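Local coordinates for AB hydrolase-1 domain-containing protein (Parabacteroides distasonis, PDB 4Q34), which is a putative esterase of the alpha/beta hydrolase family that probably cleaves ester bonds, its natural substrate being unknown, at residues Ile173-Thr185 and Ala194-Phe206. Residues are numbered along the deposited sequence; the frame is centred on the assembly and turned at random. Where two conformers were deposited one is given.
Sequences ITHSQGGPVGWNT and AIASYEPGGAVPF
T174 and S197 join their hydroxyls, OG1 to OG at 2.8 Å, between two parallel strands and the helix packed on the T174 and S197 side of them. T174 OG1 sits between its own backbone N and carbonyl carbon (chi1 70°), which turns it to S197. The strand backbones pair as well. T174 N donates to A196 O at 2.8 Å, and T174 O takes Y198 N at 2.8 Å. Y198 O receives S176 N almost head-on, at 3.0 Å. S176 O is gripped twice, by G201 N and G179 N, from opposite faces of its carbonyl plane. W183 reaches from helix 178-185 toward 194-206. Its CZ3 meets I195 CG2 at 3.9 Å, and CD1 lies 4.0 Å from P205 CD. A water accepts from W183 NE1 at 2.9 Å and donates to G202 O at 2.7 Å. With an alanine in place of W183, a gap is likely to open beside I195 and P205, and the water would lose its indole donor. S176 lies in the tight turn of a Thr-His-Ser-Gln-Gly sequence, the nucleophile elbow of this fold, consistent with a catalytic serine. E199 OE1 bonds H298 ND1 and pairs with R117; OE2 takes G247 N. The chemistry implies a beta-alpha-beta unit whose backbone bonds fix the serine turn.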
ATOM      1  N   ILE A 173     -13.411  12.011  -4.082  1.00 15.89           N
ATOM      2  CA  ILE A 173     -14.287  10.867  -4.376  0.50 16.51           C
ATOM      3  C   ILE A 173     -14.165   9.919  -3.190  1.00 17.94           C
ATOM      4  O   ILE A 173     -13.082   9.399  -2.950  1.00 17.95           O
ATOM      5  CB  ILE A 173     -13.877  10.096  -5.647  0.50 16.37           C
ATOM      6  CG1 ILE A 173     -13.501  11.066  -6.784  0.50 16.82           C
ATOM      7  CG2 ILE A 173     -14.990   9.126  -6.066  0.50 16.82           C
ATOM      8  CD1 ILE A 173     -14.650  11.922  -7.239  0.50 17.64           C
ATOM      9  N   THR A 174     -15.273   9.678  -2.484  1.00 17.07           N
ATOM     10  CA  THR A 174     -15.261   8.944  -1.230  1.00 16.68           C
ATOM     11  C   THR A 174     -16.171   7.739  -1.253  1.00 17.88           C
ATOM     12  O   THR A 174     -17.054   7.600  -2.118  1.00 17.12           O
ATOM     13  CB  THR A 174     -15.626   9.838  -0.028  1.00 16.91           C
ATOM     14  OG1 THR A 174     -17.005  10.208  -0.062  1.00 17.20           O
ATOM     15  CG2 THR A 174     -14.737  11.113   0.009  1.00 17.84           C
ATOM     16  N   HIS A 175     -15.938   6.864  -0.277  1.00 18.99           N
ATOM     17  CA  HIS A 175     -16.721   5.652  -0.109  1.00 18.00           C
ATOM     18  C   HIS A 175     -17.008   5.336   1.353  1.00 17.51           C
ATOM     19  O   HIS A 175     -16.098   5.252   2.154  1.00 18.02           O
ATOM     20  CB  HIS A 175     -15.922   4.476  -0.678  1.00 17.53           C
ATOM     21  CG  HIS A 175     -16.679   3.187  -0.686  1.00 17.38           C
ATOM     22  ND1 HIS A 175     -16.089   1.976  -0.416  1.00 20.30           N
ATOM     23  CD2 HIS A 175     -17.974   2.916  -0.981  1.00 20.02           C
ATOM     24  CE1 HIS A 175     -16.994   1.023  -0.476  1.00 20.96           C
ATOM     25  NE2 HIS A 175     -18.134   1.559  -0.869  1.00 19.95           N
ATOM     26  N   SER A 176     -18.292   5.142   1.682  1.00 17.77           N
ATOM     27  CA  SER A 176     -18.734   4.609   2.975  1.00 20.09           C
ATOM     28  C   SER A 176     -18.300   5.514   4.149  1.00 18.10           C
ATOM     29  O   SER A 176     -18.783   6.631   4.213  1.00 16.75           O
ATOM     30  CB  SER A 176     -18.326   3.147   3.103  1.00 22.27           C
ATOM     31  OG  SER A 176     -19.172   2.529   4.044  1.00 26.16           O
ATOM     32  N   GLN A 177     -17.422   5.056   5.039  1.00 19.11           N
ATOM     33  CA  GLN A 177     -16.916   5.930   6.103  0.67 22.17           C
ATOM     34  C   GLN A 177     -16.042   7.036   5.556  1.00 20.50           C
ATOM     35  O   GLN A 177     -15.825   8.055   6.214  1.00 19.20           O
ATOM     36  CB  GLN A 177     -16.150   5.128   7.131  0.67 23.82           C
ATOM     37  CG  GLN A 177     -17.033   4.127   7.867  0.67 23.09           C
ATOM     38  CD  GLN A 177     -17.447   2.854   7.091  0.67 23.48           C
ATOM     39  OE1 GLN A 177     -16.908   2.464   6.017  0.67 17.87           O
ATOM     40  NE2 GLN A 177     -18.421   2.177   7.672  0.67 24.93           N
ATOM     41  N   GLY A 178     -15.554   6.846   4.337  1.00 19.66           N
ATOM     42  CA  GLY A 178     -14.969   7.947   3.558  1.00 22.63           C
ATOM     43  C   GLY A 178     -15.932   9.137   3.432  1.00 21.96           C
ATOM     44  O   GLY A 178     -15.502  10.265   3.225  1.00 19.29           O
ATOM     45  N   GLY A 179     -17.243   8.867   3.517  1.00 19.72           N
ATOM     46  CA  GLY A 179     -18.290   9.903   3.525  1.00 18.04           C
ATOM     47  C   GLY A 179     -18.031  10.980   4.576  1.00 16.82           C
ATOM     48  O   GLY A 179     -17.750  12.122   4.195  1.00 19.59           O
ATOM     49  N   PRO A 180     -18.106  10.619   5.865  1.00 18.94           N
ATOM     50  CA  PRO A 180     -17.833  11.595   6.919  1.00 19.15           C
ATOM     51  C   PRO A 180     -16.389  12.069   6.943  1.00 18.12           C
ATOM     52  O   PRO A 180     -16.137  13.174   7.416  1.00 19.98           O
ATOM     53  CB  PRO A 180     -18.229  10.884   8.210  1.00 22.02           C
ATOM     54  CG  PRO A 180     -18.362   9.455   7.842  1.00 21.49           C
ATOM     55  CD  PRO A 180     -18.762   9.417   6.416  1.00 19.66           C
ATOM     56  N   VAL A 181     -15.453  11.281   6.440  1.00 17.70           N
ATOM     57  CA  VAL A 181     -14.103  11.820   6.267  1.00 17.14           C
ATOM     58  C   VAL A 181     -14.176  13.018   5.317  1.00 16.38           C
ATOM     59  O   VAL A 181     -13.636  14.053   5.600  1.00 18.64           O
ATOM     60  CB  VAL A 181     -13.082  10.764   5.832  1.00 17.15           C
ATOM     61  CG1 VAL A 181     -11.757  11.393   5.497  1.00 20.25           C
ATOM     62  CG2 VAL A 181     -12.933   9.708   6.929  1.00 17.07           C
ATOM     63  N   GLY A 182     -14.857  12.833   4.186  1.00 16.22           N
ATOM     64  CA  GLY A 182     -15.135  13.882   3.231  1.00 16.49           C
ATOM     65  C   GLY A 182     -15.827  15.088   3.849  1.00 16.05           C
ATOM     66  O   GLY A 182     -15.392  16.243   3.650  1.00 17.38           O
ATOM     67  N   TRP A 183     -16.874  14.849   4.645  1.00 18.04           N
ATOM     68  CA  TRP A 183     -17.644  15.953   5.202  1.00 16.78           C
ATOM     69  C   TRP A 183     -16.766  16.763   6.161  1.00 18.74           C
ATOM     70  O   TRP A 183     -16.871  17.987   6.189  1.00 20.57           O
ATOM     71  CB  TRP A 183     -18.949  15.538   5.887  1.00 17.79           C
ATOM     72  CG  TRP A 183     -19.796  14.548   5.173  1.00 16.52           C
ATOM     73  CD1 TRP A 183     -20.450  13.521   5.749  1.00 19.36           C
ATOM     74  CD2 TRP A 183     -20.102  14.479   3.766  1.00 16.93           C
ATOM     75  NE1 TRP A 183     -21.139  12.794   4.811  1.00 17.92           N
ATOM     76  CE2 TRP A 183     -20.924  13.355   3.580  1.00 17.52           C
ATOM     77  CE3 TRP A 183     -19.725  15.212   2.639  1.00 17.64           C
ATOM     78  CZ2 TRP A 183     -21.397  12.962   2.326  1.00 19.69           C
ATOM     79  CZ3 TRP A 183     -20.225  14.846   1.403  1.00 18.81           C
ATOM     80  CH2 TRP A 183     -21.025  13.711   1.247  1.00 20.08           C
ATOM     81  N   ASN A 184     -15.882  16.086   6.883  1.00 17.87           N
ATOM     82  CA  ASN A 184     -14.950  16.742   7.791  1.00 17.71           C
ATOM     83  C   ASN A 184     -13.839  17.516   7.040  1.00 17.86           C
ATOM     84  O   ASN A 184     -13.460  18.633   7.435  1.00 19.55           O
ATOM     85  CB  ASN A 184     -14.341  15.716   8.772  1.00 21.08           C
ATOM     86  CG  ASN A 184     -15.241  15.430   9.961  1.00 23.20           C
ATOM     87  OD1 ASN A 184     -15.290  16.209  10.884  1.00 30.33           O
ATOM     88  ND2 ASN A 184     -15.998  14.350   9.915  1.00 22.19           N
ATOM     89  N   THR A 185     -13.319  16.903   5.992  1.00 17.45           N
ATOM     90  CA  THR A 185     -12.199  17.468   5.253  1.00 16.93           C
ATOM     91  C   THR A 185     -12.632  18.797   4.599  1.00 17.62           C
ATOM     92  O   THR A 185     -11.823  19.751   4.514  1.00 16.31           O
ATOM     93  CB  THR A 185     -11.689  16.487   4.210  1.00 19.14           C
ATOM     94  OG1 THR A 185     -11.414  15.227   4.811  1.00 17.62           O
ATOM     95  CG2 THR A 185     -10.407  17.003   3.549  1.00 18.51           C
ATOM     96  N   ALA A 194     -15.435  19.828  -5.188  1.00 18.91           N
ATOM     97  CA  ALA A 194     -16.629  18.985  -5.341  1.00 16.43           C
ATOM     98  C   ALA A 194     -16.366  17.688  -4.642  1.00 16.79           C
ATOM     99  O   ALA A 194     -15.211  17.279  -4.442  1.00 17.25           O
ATOM    100  CB  ALA A 194     -16.995  18.734  -6.809  1.00 17.53           C
ATOM    101  N   ILE A 195     -17.451  17.027  -4.283  1.00 17.82           N
ATOM    102  CA  ILE A 195     -17.363  15.728  -3.615  1.00 15.13           C
ATOM    103  C   ILE A 195     -18.369  14.790  -4.267  1.00 17.80           C
ATOM    104  O   ILE A 195     -19.540  15.166  -4.367  1.00 17.22           O
ATOM    105  CB  ILE A 195     -17.701  15.801  -2.120  1.00 17.98           C
ATOM    106  CG1 ILE A 195     -16.762  16.729  -1.368  1.00 18.39           C
ATOM    107  CG2 ILE A 195     -17.666  14.408  -1.506  1.00 18.92           C
ATOM    108  CD1 ILE A 195     -17.199  17.055   0.045  1.00 20.22           C
ATOM    109  N   ALA A 196     -17.887  13.618  -4.683  1.00 16.73           N
ATOM    110  CA  ALA A 196     -18.737  12.501  -5.086  1.00 17.45           C
ATOM    111  C   ALA A 196     -18.543  11.393  -4.070  1.00 17.78           C
ATOM    112  O   ALA A 196     -17.403  10.962  -3.831  1.00 17.94           O
ATOM    113  CB  ALA A 196     -18.366  11.986  -6.471  1.00 17.25           C
ATOM    114  N   SER A 197     -19.636  10.874  -3.539  1.00 16.04           N
ATOM    115  CA  SER A 197     -19.557   9.837  -2.529  1.00 16.51           C
ATOM    116  C   SER A 197     -20.385   8.618  -2.883  1.00 18.84           C
ATOM    117  O   SER A 197     -21.600   8.743  -3.192  1.00 18.62           O
ATOM    118  CB  SER A 197     -19.970  10.388  -1.154  1.00 17.68           C
ATOM    119  OG  SER A 197     -19.675   9.457  -0.123  1.00 18.96           O
ATOM    120  N   TYR A 198     -19.741   7.449  -2.810  1.00 15.73           N
ATOM    121  CA  TYR A 198     -20.410   6.181  -3.023  1.00 15.34           C
ATOM    122  C   TYR A 198     -20.858   5.605  -1.675  1.00 15.10           C
ATOM    123  O   TYR A 198     -20.016   5.389  -0.777  1.00 17.68           O
ATOM    124  CB  TYR A 198     -19.518   5.156  -3.757  1.00 15.62           C
ATOM    125  CG  TYR A 198     -19.294   5.578  -5.176  1.00 15.98           C
ATOM    126  CD1 TYR A 198     -20.196   5.242  -6.178  1.00 18.64           C
ATOM    127  CD2 TYR A 198     -18.265   6.413  -5.476  1.00 16.09           C
ATOM    128  CE1 TYR A 198     -20.046   5.716  -7.463  1.00 17.06           C
ATOM    129  CE2 TYR A 198     -18.072   6.899  -6.745  1.00 16.64           C
ATOM    130  CZ  TYR A 198     -18.970   6.537  -7.758  1.00 16.37           C
ATOM    131  OH  TYR A 198     -18.827   7.024  -9.041  1.00 17.96           O
ATOM    132  N   GLU A 199     -22.163   5.429  -1.518  1.00 16.20           N
ATOM    133  CA  GLU A 199     -22.733   4.824  -0.312  1.00 16.96           C
ATOM    134  C   GLU A 199     -22.111   5.338   0.992  1.00 18.65           C
ATOM    135  O   GLU A 199     -21.620   4.555   1.798  1.00 16.58           O
ATOM    136  CB  GLU A 199     -22.648   3.295  -0.352  1.00 18.55           C
ATOM    137  CG  GLU A 199     -23.379   2.733  -1.567  1.00 20.11           C
ATOM    138  CD  GLU A 199     -24.251   1.529  -1.292  1.00 19.97           C
ATOM    139  OE1 GLU A 199     -24.070   0.868  -0.244  1.00 19.48           O
ATOM    140  OE2 GLU A 199     -25.123   1.208  -2.158  1.00 19.44           O
ATOM    141  N   PRO A 200     -22.155   6.658   1.210  1.00 18.39           N
ATOM    142  CA  PRO A 200     -21.675   7.189   2.476  1.00 18.15           C
ATOM    143  C   PRO A 200     -22.438   6.636   3.677  1.00 19.20           C
ATOM    144  O   PRO A 200     -23.598   6.273   3.596  1.00 19.87           O
ATOM    145  CB  PRO A 200     -21.889   8.712   2.346  1.00 18.30           C
ATOM    146  CG  PRO A 200     -22.934   8.856   1.304  1.00 18.21           C
ATOM    147  CD  PRO A 200     -22.705   7.705   0.357  1.00 18.86           C
ATOM    148  N   GLY A 201     -21.772   6.611   4.811  1.00 19.42           N
ATOM    149  CA  GLY A 201     -22.424   6.184   6.044  1.00 20.26           C
ATOM    150  C   GLY A 201     -21.721   6.848   7.210  1.00 22.74           C
ATOM    151  O   GLY A 201     -20.499   6.768   7.299  1.00 21.68           O
ATOM    152  N   GLY A 202     -22.495   7.478   8.075  1.00 22.48           N
ATOM    153  CA  GLY A 202     -22.005   8.019   9.323  1.00 22.69           C
ATOM    154  C   GLY A 202     -21.941   9.540   9.339  1.00 21.84           C
ATOM    155  O   GLY A 202     -21.619  10.173   8.321  1.00 20.51           O
ATOM    156  N   ALA A 203     -22.266  10.081  10.507  1.00 20.79           N
ATOM    157  CA  ALA A 203     -22.044  11.476  10.889  1.00 21.04           C
ATOM    158  C   ALA A 203     -22.492  12.470   9.809  1.00 22.37           C
ATOM    159  O   ALA A 203     -21.712  13.323   9.322  1.00 22.26           O
ATOM    160  CB  ALA A 203     -20.605  11.683  11.276  1.00 21.02           C
ATOM    161  N   VAL A 204     -23.757  12.363   9.446  1.00 21.02           N
ATOM    162  CA  VAL A 204     -24.329  13.259   8.439  1.00 21.16           C
ATOM    163  C   VAL A 204     -24.665  14.570   9.149  1.00 20.81           C
ATOM    164  O   VAL A 204     -25.379  14.559  10.117  1.00 21.28           O
ATOM    165  CB  VAL A 204     -25.573  12.636   7.795  1.00 22.01           C
ATOM    166  CG1 VAL A 204     -26.160  13.583   6.772  1.00 20.99           C
ATOM    167  CG2 VAL A 204     -25.224  11.274   7.182  1.00 24.64           C
ATOM    168  N   PRO A 205     -24.115  15.712   8.694  1.00 19.23           N
ATOM    169  CA  PRO A 205     -24.303  16.907   9.467  1.00 20.57           C
ATOM    170  C   PRO A 205     -25.607  17.665   9.164  1.00 20.20           C
ATOM    171  O   PRO A 205     -25.883  18.021   8.021  1.00 23.07           O
ATOM    172  CB  PRO A 205     -23.069  17.768   9.109  1.00 20.46           C
ATOM    173  CG  PRO A 205     -22.796  17.367   7.710  1.00 19.96           C
ATOM    174  CD  PRO A 205     -23.116  15.897   7.635  1.00 19.91           C
ATOM    175  N   PHE A 206     -26.378  17.916  10.200  1.00 21.05           N
ATOM    176  CA  PHE A 206     -27.569  18.733  10.124  1.00 20.81           C
ATOM    177  C   PHE A 206     -27.467  19.926  11.093  1.00 21.46           C
ATOM    178  O   PHE A 206     -26.751  19.838  12.113  1.00 22.97           O
ATOM    179  CB  PHE A 206     -28.782  17.893  10.496  1.00 22.04           C
ATOM    180  CG  PHE A 206     -29.125  16.843   9.486  1.00 21.74           C
ATOM    181  CD1 PHE A 206     -28.571  15.590   9.559  1.00 22.09           C
ATOM    182  CD2 PHE A 206     -30.037  17.117   8.490  1.00 24.31           C
ATOM    183  CE1 PHE A 206     -28.907  14.607   8.638  1.00 24.32           C
ATOM    184  CE2 PHE A 206     -30.344  16.151   7.533  1.00 23.37           C
ATOM    185  CZ  PHE A 206     -29.795  14.895   7.623  1.00 21.25           C
TER
HETATM  186  O   HOH W   1     -22.171  10.236   5.669  1.00 20.51           O